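PDB 4OQJ: PKS from Streptomyces albus, which probably catalyses decarboxylative acyl condensation through its ketosynthase domain, as part of the AT-less type I polyketide synthase that makes oxazolomycin. Local coordinates for residues Q346-N349 with A354-P357; L397-P402 with F413-E418. One frame throughout, in Å; residues are numbered along the deposited sequence.

Contacts 1 and 2 follow one another along the chain, the first closing before the second opens, and their centres lie about 19 Å apart. Both sit at the far end of the large mixed sheet of the ketosynthase, where 413-415 is the outermost strand and pairs in parallel with 360-363. Contact 1 belongs to the loop that takes the chain from helix 336-348 to strand 360-363, the second half of a beta-alpha-beta crossover; contact 2 ties a long loop to strand 413-415. The two meet directly, Phe348 CD2 lying 3.7 Å from Phe413 CZ in an edge-to-face pair of rings. Helix, connecting loop and edge strand thus pack together at one border of the thiolase-type fold.

Contact 1 of 2, residues Q346-N349 with A354-P357; sequences QAFN and ALAP
Phe348 and Asn349, at the C-terminal end of helix 336-348, meet Leu355 and Ala354 a few residues further on, as the chain turns back past the helix. From Phe348 it is one edge of the ring that faces the loop: Leu355 CD1 lies near the ring plane, 4.0 Å from CD2, and the two side chains cross at about a right angle. The same methyl also sits 3.9 Å from the backbone O of Phe348, so Leu355 covers both the ring edge and this carbonyl near the helix end.

Asn349, where the backbone leaves helical geometry, supplies the polar half. Its CG stands anti to the carbonyl carbon (chi1 -68°), which carries OD1 towards the loop to accept a hydrogen bond from the backbone N of Leu355 at 3.2 Å. The bond is moderately bent, with 145° at the hydrogen, and the donor sits 30° out of the carbonyl plane. OD1 also touches CA of Ala354 at 3.4 Å. On the other branch of the amide, ND2 donates to the backbone O of Ala410, so both ends are engaged and the flip of the group is settled. Pro412 packs on both Phe348 and Leu355. This is the return loop of a beta-alpha-beta crossover, strand 325-327, helix 336-348, strand 360-363, within the thiolase-type fold, with a side-chain amide and a leucine joining the helix end to that loop.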
loop_
_atom_site.group_PDB
_atom_site.type_symbol
_atom_site.label_atom_id
_atom_site.label_comp_id
_atom_site.label_asym_id
_atom_site.label_seq_id
_atom_site.Cartn_x
_atom_site.Cartn_y
_atom_site.Cartn_z
ATOM N N GLN A 346 -28.798 -2.893 -1.867
ATOM C CA GLN A 346 -28.496 -3.803 -2.970
ATOM C C GLN A 346 -27.588 -4.927 -2.472
ATOM O O GLN A 346 -27.845 -6.102 -2.742
ATOM C CB GLN A 346 -27.843 -3.060 -4.146
ATOM C CG GLN A 346 -27.401 -3.986 -5.271
ATOM C CD GLN A 346 -26.746 -3.252 -6.436
ATOM O OE1 GLN A 346 -27.253 -2.239 -6.911
ATOM N NE2 GLN A 346 -25.609 -3.765 -6.894
ATOM N N ALA A 347 -26.533 -4.582 -1.736
ATOM C CA ALA A 347 -25.634 -5.601 -1.215
ATOM C C ALA A 347 -26.355 -6.539 -0.243
ATOM O O ALA A 347 -26.190 -7.758 -0.316
ATOM C CB ALA A 347 -24.428 -4.956 -0.531
ATOM N N PHE A 348 -27.150 -5.974 0.664
ATOM C CA PHE A 348 -27.760 -6.761 1.722
ATOM C C PHE A 348 -28.870 -7.669 1.181
ATOM O O PHE A 348 -29.054 -8.772 1.687
ATOM C CB PHE A 348 -28.299 -5.848 2.840
ATOM C CG PHE A 348 -27.267 -5.512 3.899
ATOM C CD1 PHE A 348 -26.080 -4.878 3.563
ATOM C CD2 PHE A 348 -27.490 -5.835 5.230
ATOM C CE1 PHE A 348 -25.127 -4.575 4.543
ATOM C CE2 PHE A 348 -26.551 -5.535 6.208
ATOM C CZ PHE A 348 -25.365 -4.904 5.863
ATOM N N ASN A 349 -29.573 -7.221 0.142
ATOM C CA ASN A 349 -30.710 -7.971 -0.411
ATOM C C ASN A 349 -30.323 -8.903 -1.556
ATOM O O ASN A 349 -31.189 -9.469 -2.217
ATOM C CB ASN A 349 -31.795 -7.012 -0.923
ATOM C CG ASN A 349 -32.486 -6.244 0.189
ATOM O OD1 ASN A 349 -32.637 -6.737 1.310
ATOM N ND2 ASN A 349 -32.927 -5.030 -0.126
ATOM N N ALA A 354 -36.160 -8.633 0.321
ATOM C CA ALA A 354 -35.842 -7.713 1.405
ATOM C C ALA A 354 -35.639 -8.422 2.745
ATOM O O ALA A 354 -36.328 -9.395 3.069
ATOM C CB ALA A 354 -36.942 -6.662 1.531
ATOM N N LEU A 355 -34.674 -7.928 3.514
ATOM C CA LEU A 355 -34.524 -8.337 4.902
ATOM C C LEU A 355 -35.578 -7.598 5.727
ATOM O O LEU A 355 -36.213 -6.663 5.234
ATOM C CB LEU A 355 -33.114 -8.033 5.412
ATOM C CG LEU A 355 -31.951 -8.638 4.618
ATOM C CD1 LEU A 355 -30.641 -8.238 5.234
ATOM C CD2 LEU A 355 -32.049 -10.150 4.578
ATOM N N ALA A 356 -35.759 -8.010 6.976
ATOM C CA ALA A 356 -36.740 -7.374 7.852
ATOM C C ALA A 356 -36.464 -5.879 8.019
ATOM O O ALA A 356 -35.336 -5.488 8.333
ATOM C CB ALA A 356 -36.745 -8.051 9.207
ATOM N N PRO A 357 -37.488 -5.033 7.814
ATOM C CA PRO A 357 -37.275 -3.598 8.041
ATOM C C PRO A 357 -36.946 -3.264 9.491
ATOM O O PRO A 357 -37.462 -3.889 10.405
ATOM C CB PRO A 357 -38.609 -2.966 7.630
ATOM C CG PRO A 357 -39.592 -4.070 7.672
ATOM C CD PRO A 357 -38.838 -5.306 7.300
#

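Contact 2 of 2, residues L397-P402 with F413-E418; sequences LCFEAP and FYVGTE
The outermost strand of the ketosynthase sheet, 413-415, and the residues just after it receive an aromatic side chain from the loop that precedes it. Phe399 lays one face of its ring on Val415 in a CH-pi contact: CB of the valine stands 3.8 Å from the ring centroid, only 5° off the normal. Both methyls lie over that same face, CG1 3.8 Å from CG of Phe399 at the root of the ring and CG2 3.8 Å from CE1. Phe399 reaches this position with CG anti to the backbone N (chi1 -175°), which swings the ring out from the loop towards the strand. Further along, Thr417 brings its methyl CG2 to 3.8 Å from CD2 of Phe399, obliquely to the ring, and its side chain crosses that of Phe399 at about a right angle. The contact is wholly apolar. Just after Phe399, the backbone N atoms of Glu400 and Ala401 both donate to Asp248 OD1, and Ala401 also pairs through its backbone with Ala249. On the strand side, Gly416 pairs through its backbone with Ser396 and Tyr414 with Cys360 of strand 360-363, while Phe413 packs against helix 336-348.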
loop_
_atom_site.group_PDB
_atom_site.type_symbol
_atom_site.label_atom_id
_atom_site.label_comp_id
_atom_site.label_asym_id
_atom_site.label_seq_id
_atom_site.Cartn_x
_atom_site.Cartn_y
_atom_site.Cartn_z
ATOM N N LEU A 397 -25.973 11.410 15.328
ATOM C CA LEU A 397 -26.486 12.706 15.776
ATOM C C LEU A 397 -27.126 13.535 14.661
ATOM O O LEU A 397 -26.970 13.236 13.475
ATOM C CB LEU A 397 -25.349 13.506 16.427
ATOM C CG LEU A 397 -24.650 12.793 17.596
ATOM C CD1 LEU A 397 -23.608 13.684 18.258
ATOM C CD2 LEU A 397 -25.642 12.275 18.638
ATOM N N CYS A 398 -27.859 14.570 15.072
ATOM C CA CYS A 398 -28.507 15.510 14.158
ATOM C C CYS A 398 -29.502 14.821 13.223
ATOM O O CYS A 398 -29.725 15.275 12.099
ATOM C CB CYS A 398 -27.452 16.267 13.337
ATOM S SG CYS A 398 -26.245 17.188 14.339
ATOM N N PHE A 399 -30.090 13.722 13.693
ATOM C CA PHE A 399 -31.126 13.018 12.940
ATOM C C PHE A 399 -32.509 13.259 13.540
ATOM O O PHE A 399 -32.799 12.794 14.638
ATOM C CB PHE A 399 -30.867 11.515 12.900
ATOM C CG PHE A 399 -31.848 10.773 12.044
ATOM C CD1 PHE A 399 -31.726 10.787 10.668
ATOM C CD2 PHE A 399 -32.904 10.089 12.611
ATOM C CE1 PHE A 399 -32.628 10.112 9.874
ATOM C CE2 PHE A 399 -33.815 9.420 11.824
ATOM C CZ PHE A 399 -33.683 9.431 10.461
ATOM N N GLU A 400 -33.354 13.964 12.797
ATOM C CA GLU A 400 -34.681 14.355 13.280
ATOM C C GLU A 400 -35.773 13.723 12.443
ATOM O O GLU A 400 -36.803 13.306 12.965
ATOM C CB GLU A 400 -34.825 15.868 13.252
ATOM C CG GLU A 400 -33.838 16.579 14.161
ATOM C CD GLU A 400 -33.809 18.075 13.935
ATOM O OE1 GLU A 400 -34.677 18.583 13.184
ATOM O OE2 GLU A 400 -32.915 18.741 14.504
ATOM N N ALA A 401 -35.539 13.671 11.136
ATOM C CA ALA A 401 -36.481 13.066 10.205
ATOM C C ALA A 401 -35.709 12.553 9.002
ATOM O O ALA A 401 -34.815 13.244 8.506
ATOM C CB ALA A 401 -37.532 14.060 9.770
ATOM N N PRO A 402 -36.055 11.347 8.519
ATOM C CA PRO A 402 -35.323 10.757 7.393
ATOM C C PRO A 402 -35.461 11.560 6.118
ATOM O O PRO A 402 -36.531 12.075 5.791
ATOM C CB PRO A 402 -35.971 9.383 7.233
ATOM C CG PRO A 402 -37.339 9.560 7.787
ATOM C CD PRO A 402 -37.180 10.496 8.939
ATOM N N PHE A 413 -32.422 -1.158 7.062
ATOM C CA PHE A 413 -31.744 -0.107 7.818
ATOM C C PHE A 413 -32.673 0.903 8.470
ATOM O O PHE A 413 -33.760 1.193 7.982
ATOM C CB PHE A 413 -30.746 0.608 6.908
ATOM C CG PHE A 413 -29.741 -0.322 6.338
ATOM C CD1 PHE A 413 -28.786 -0.900 7.163
ATOM C CD2 PHE A 413 -29.785 -0.686 5.003
ATOM C CE1 PHE A 413 -27.874 -1.792 6.671
ATOM C CE2 PHE A 413 -28.871 -1.592 4.500
ATOM C CZ PHE A 413 -27.912 -2.146 5.335
ATOM N N TYR A 414 -32.205 1.415 9.598
ATOM C CA TYR A 414 -32.835 2.511 10.301
ATOM C C TYR A 414 -31.712 3.242 11.036
ATOM O O TYR A 414 -30.699 2.630 11.412
ATOM C CB TYR A 414 -33.913 2.006 11.280
ATOM C CG TYR A 414 -33.326 1.444 12.559
ATOM C CD1 TYR A 414 -32.864 0.133 12.629
ATOM C CD2 TYR A 414 -33.215 2.238 13.698
ATOM C CE1 TYR A 414 -32.310 -0.373 13.808
ATOM C CE2 TYR A 414 -32.671 1.747 14.869
ATOM C CZ TYR A 414 -32.217 0.449 14.922
ATOM O OH TYR A 414 -31.681 -0.009 16.102
ATOM N N VAL A 415 -31.879 4.540 11.243
ATOM C CA VAL A 415 -30.863 5.328 11.927
ATOM C C VAL A 415 -31.073 5.261 13.441
ATOM O O VAL A 415 -32.061 5.769 13.957
ATOM C CB VAL A 415 -30.891 6.789 11.454
ATOM C CG1 VAL A 415 -29.820 7.609 12.171
ATOM C CG2 VAL A 415 -30.697 6.859 9.935
ATOM N N GLY A 416 -30.152 4.614 14.149
ATOM C CA GLY A 416 -30.238 4.524 15.598
ATOM C C GLY A 416 -29.872 5.844 16.254
ATOM O O GLY A 416 -28.844 6.447 15.914
ATOM N N THR A 417 -30.700 6.300 17.188
ATOM C CA THR A 417 -30.476 7.577 17.856
ATOM C C THR A 417 -30.426 7.434 19.383
ATOM O O THR A 417 -30.599 8.418 20.098
ATOM C CB THR A 417 -31.570 8.596 17.498
ATOM O OG1 THR A 417 -32.850 8.058 17.845
ATOM C CG2 THR A 417 -31.549 8.915 16.018
ATOM N N GLU A 418 -30.167 6.226 19.879
ATOM C CA GLU A 418 -30.190 5.974 21.323
ATOM C C GLU A 418 -28.953 5.240 21.786
ATOM O O GLU A 418 -28.421 4.380 21.079
ATOM C CB GLU A 418 -31.407 5.133 21.740
ATOM C CG GLU A 418 -32.655 5.282 20.909
ATOM C CD GLU A 418 -33.649 4.153 21.177
ATOM O OE1 GLU A 418 -34.117 4.039 22.330
ATOM O OE2 GLU A 418 -33.944 3.368 20.244
#